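Local coordinates for FEZ-1 protein (PDB 5WCK), which hydrolyses the beta-lactam ring of antibiotics as a monomeric, zinc-dependent subclass B3 metallo-beta-lactamase, at the zinc ion site. Coordinates in Å, arbitrary orientation; residue numbers count along the deposited sequence, not the author numbering.

The zinc ion site. Residues 24, 71, 73, 75-76, 149-150, 173, 176, 178, 214-215. With ZN (zinc ion), chain B; ZN (zinc ion), chain C.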
ATOM      1  N   ASP A  24       3.312 -10.490   6.007  1.00  6.71           N
ATOM      2  CA  ASP A  24       2.820 -10.483   4.620  1.00  7.40           C
ATOM      3  C   ASP A  24       2.184  -9.119   4.331  1.00  9.01           C
ATOM      4  O   ASP A  24       2.793  -8.269   3.660  1.00  9.92           O
ATOM      5  CB  ASP A  24       1.856 -11.650   4.372  1.00  7.48           C
ATOM      6  CG  ASP A  24       1.098 -11.545   3.066  1.00  9.62           C
ATOM      7  OD1 ASP A  24       1.613 -10.874   2.134  1.00  7.73           O
ATOM      8  OD2 ASP A  24      -0.030 -12.109   2.991  1.00  9.50           O
ATOM      9  N   HIS A  71      -4.415   0.163  -1.891  1.00  4.90           N
ATOM     10  CA  HIS A  71      -5.445  -0.030  -2.902  1.00  4.99           C
ATOM     11  C   HIS A  71      -6.651  -0.742  -2.277  1.00  6.18           C
ATOM     12  O   HIS A  71      -6.547  -1.326  -1.214  1.00  6.40           O
ATOM     13  CB  HIS A  71      -4.896  -0.768  -4.135  1.00  5.03           C
ATOM     14  CG  HIS A  71      -4.495  -2.190  -3.944  1.00  6.12           C
ATOM     15  ND1 HIS A  71      -3.166  -2.587  -3.774  1.00  5.29           N
ATOM     16  CD2 HIS A  71      -5.224  -3.324  -3.949  1.00  6.54           C
ATOM     17  CE1 HIS A  71      -3.116  -3.905  -3.702  1.00  7.94           C
ATOM     18  NE2 HIS A  71      -4.360  -4.387  -3.817  1.00  6.90           N
ATOM     19  N   HIS A  73      -8.535  -3.487  -2.062  1.00  7.04           N
ATOM     20  CA  HIS A  73      -8.791  -4.909  -1.940  1.00  7.10           C
ATOM     21  C   HIS A  73      -8.864  -5.265  -0.450  1.00  6.43           C
ATOM     22  O   HIS A  73      -8.252  -4.608   0.397  1.00  6.79           O
ATOM     23  CB  HIS A  73      -7.725  -5.746  -2.647  1.00  6.31           C
ATOM     24  CG  HIS A  73      -7.881  -5.835  -4.124  1.00  7.20           C
ATOM     25  ND1 HIS A  73      -6.805  -6.131  -4.979  1.00  8.06           N
ATOM     26  CD2 HIS A  73      -8.972  -5.702  -4.915  1.00  8.85           C
ATOM     27  CE1 HIS A  73      -7.262  -6.178  -6.221  1.00  6.46           C
ATOM     28  NE2 HIS A  73      -8.564  -5.885  -6.217  1.00  8.42           N
ATOM     29  N   ASP A  75      -7.481  -7.377   1.427  1.00  6.82           N
ATOM     30  CA  ASP A  75      -6.260  -7.690   2.162  1.00  7.20           C
ATOM     31  C   ASP A  75      -5.543  -6.414   2.622  1.00  7.87           C
ATOM     32  O   ASP A  75      -4.681  -6.516   3.482  1.00  8.25           O
ATOM     33  CB  ASP A  75      -5.325  -8.627   1.386  1.00  9.68           C
ATOM     34  CG  ASP A  75      -4.884  -8.157   0.013  1.00  8.38           C
ATOM     35  OD1 ASP A  75      -5.711  -7.538  -0.673  1.00  9.29           O
ATOM     36  OD2 ASP A  75      -3.736  -8.466  -0.394  1.00  9.54           O
ATOM     37  N   HIS A  76      -5.870  -5.251   2.041  1.00  6.15           N
ATOM     38  CA  HIS A  76      -5.282  -3.980   2.468  1.00  5.77           C
ATOM     39  C   HIS A  76      -6.268  -3.074   3.197  1.00  5.98           C
ATOM     40  O   HIS A  76      -5.819  -2.190   3.939  1.00  7.84           O
ATOM     41  CB  HIS A  76      -4.637  -3.263   1.266  1.00  5.09           C
ATOM     42  CG  HIS A  76      -3.707  -4.175   0.551  1.00  4.96           C
ATOM     43  ND1 HIS A  76      -2.509  -4.576   1.095  1.00  6.93           N
ATOM     44  CD2 HIS A  76      -3.854  -4.888  -0.586  1.00  6.08           C
ATOM     45  CE1 HIS A  76      -1.945  -5.470   0.303  1.00  6.14           C
ATOM     46  NE2 HIS A  76      -2.715  -5.659  -0.751  1.00  6.21           N
ATOM     47  N   HIS A 149      -3.949  -2.639 -11.255  1.00  4.73           N
ATOM     48  CA  HIS A 149      -4.235  -3.638 -10.229  1.00  5.98           C
ATOM     49  C   HIS A 149      -5.601  -3.369  -9.587  1.00  4.98           C
ATOM     50  O   HIS A 149      -6.370  -4.303  -9.340  1.00  6.18           O
ATOM     51  CB  HIS A 149      -3.085  -3.727  -9.214  1.00  6.00           C
ATOM     52  CG  HIS A 149      -3.328  -4.770  -8.187  1.00  6.12           C
ATOM     53  ND1 HIS A 149      -3.049  -6.109  -8.396  1.00  6.16           N
ATOM     54  CD2 HIS A 149      -3.883  -4.671  -6.961  1.00  5.28           C
ATOM     55  CE1 HIS A 149      -3.418  -6.794  -7.310  1.00  6.30           C
ATOM     56  NE2 HIS A 149      -3.934  -5.930  -6.414  1.00  5.77           N
ATOM     57  N   THR A 150      -5.842  -2.101  -9.247  1.00  5.52           N
ATOM     58  CA  THR A 150      -7.176  -1.569  -9.012  1.00  5.64           C
ATOM     59  C   THR A 150      -7.273  -0.256  -9.771  1.00  6.00           C
ATOM     60  O   THR A 150      -6.278   0.284 -10.253  1.00  6.99           O
ATOM     61  CB  THR A 150      -7.501  -1.342  -7.527  1.00  5.32           C
ATOM     62  OG1 THR A 150      -6.724  -0.235  -7.067  1.00  5.19           O
ATOM     63  CG2 THR A 150      -7.287  -2.563  -6.669  1.00  7.46           C
ATOM     64  N   GLY A 173       2.057   0.470  -4.558  1.00  6.44           N
ATOM     65  CA  GLY A 173       0.689   0.014  -4.228  1.00  6.24           C
ATOM     66  C   GLY A 173       0.386  -1.420  -4.616  1.00  7.79           C
ATOM     67  O   GLY A 173      -0.323  -2.086  -3.862  1.00  7.52           O
ATOM     68  N   GLY A 176       0.767  -5.771  -9.925  1.00  6.11           N
ATOM     69  CA  GLY A 176       0.574  -7.162 -10.245  1.00  6.58           C
ATOM     70  C   GLY A 176      -0.693  -7.393 -11.046  1.00  5.80           C
ATOM     71  O   GLY A 176      -1.699  -6.713 -10.818  1.00  6.91           O
ATOM     72  N   ASN A 178      -3.504  -9.949 -11.334  1.00  6.59           N
ATOM     73  CA  ASN A 178      -4.028 -11.091 -10.590  1.00  7.59           C
ATOM     74  C   ASN A 178      -4.474 -12.185 -11.546  1.00  6.74           C
ATOM     75  O   ASN A 178      -4.906 -11.927 -12.659  1.00  8.17           O
ATOM     76  CB  ASN A 178      -5.185 -10.711  -9.680  1.00  6.40           C
ATOM     77  CG  ASN A 178      -4.720 -10.008  -8.419  1.00  8.09           C
ATOM     78  OD1 ASN A 178      -3.514  -9.868  -8.175  1.00 10.26           O
ATOM     79  ND2 ASN A 178      -5.663  -9.595  -7.582  1.00 11.21           N
ATOM     80  N   SER A 214       2.954  -2.847  -0.587  1.00  6.13           N
ATOM     81  CA  SER A 214       1.738  -3.305   0.121  1.00  6.98           C
ATOM     82  C   SER A 214       1.894  -4.725   0.688  1.00  7.86           C
ATOM     83  O   SER A 214       1.162  -5.085   1.613  1.00  5.99           O
ATOM     84  CB  SER A 214       0.565  -3.170  -0.772  1.00  6.32           C
ATOM     85  OG  SER A 214       0.763  -3.877  -1.991  1.00  6.85           O
ATOM     86  N   HIS A 215       2.829  -5.515   0.147  1.00  6.59           N
ATOM     87  CA  HIS A 215       3.143  -6.833   0.643  1.00  6.43           C
ATOM     88  C   HIS A 215       4.644  -6.929   0.944  1.00  7.61           C
ATOM     89  O   HIS A 215       5.489  -6.485   0.154  1.00  7.51           O
ATOM     90  CB  HIS A 215       2.753  -7.942  -0.350  1.00  8.26           C
ATOM     91  CG  HIS A 215       1.292  -8.124  -0.543  1.00  7.72           C
ATOM     92  ND1 HIS A 215       0.590  -9.095   0.149  1.00  8.08           N
ATOM     93  CD2 HIS A 215       0.387  -7.468  -1.294  1.00  8.96           C
ATOM     94  CE1 HIS A 215      -0.675  -9.045  -0.211  1.00  9.94           C
ATOM     95  NE2 HIS A 215      -0.838  -8.064  -1.093  1.00  7.18           N
TER
HETATM   96 ZN    ZN B 301      -2.661  -7.504  -1.849  1.00 11.16          ZN
HETATM   97 ZN    ZN C 302      -4.795  -6.290  -4.556  1.00  8.50          ZN
HETATM   98  O   HOH W   1      -4.236  -7.497  -3.104  1.00 18.67           O
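Two zinc ions 3.7 Å apart share water 1, the arrangement of a catalytic rather than a structural site: in metallo-beta-lactamases the bridging water or hydroxide is the nucleophile that attacks the lactam carbonyl. The zinc of chain C is near tetrahedral, held by NE2 of His71 and His149 and by ND1 of His73, three neutral donors that should keep the metal a strong Lewis acid. The zinc of chain B takes His76 NE2, His215 NE2 and Asp75 OD2, the last at 2.0 Å. Its shell is irregular, with water 1 and His215 NE2 nearly opposite at 158°. Asp75, its CG turned in between the backbone N and the carbonyl carbon (chi1 57°), binds metal with one carboxylate oxygen while OD1 lies 2.8 Å from water 1, well placed to orient it, and it may help to draw off its proton. Second-shell acceptors fix the rotation of the His71, His149 and His215 rings. His215 ND1 points almost straight (176° at H) at Asp24 OD1, 2.9 Å away, and the carboxylate would make the imidazole a better donor. His149 ND1 reaches Gly176 O at 2.8 Å, whereas Gly173 O accepts from both His71 ND1 and Ser214 OG. Across His71, one ring face meets the CD2 edge of His149; Thr150 CG2 lies over the His73 ring. The HXHXDH motif runs from the loop after strand 64-68, with His71 and His73, into the short helix 74-77, with Asp75 and His76; His215 follows strand 210-213, at the strand-end rim of the αββα fold.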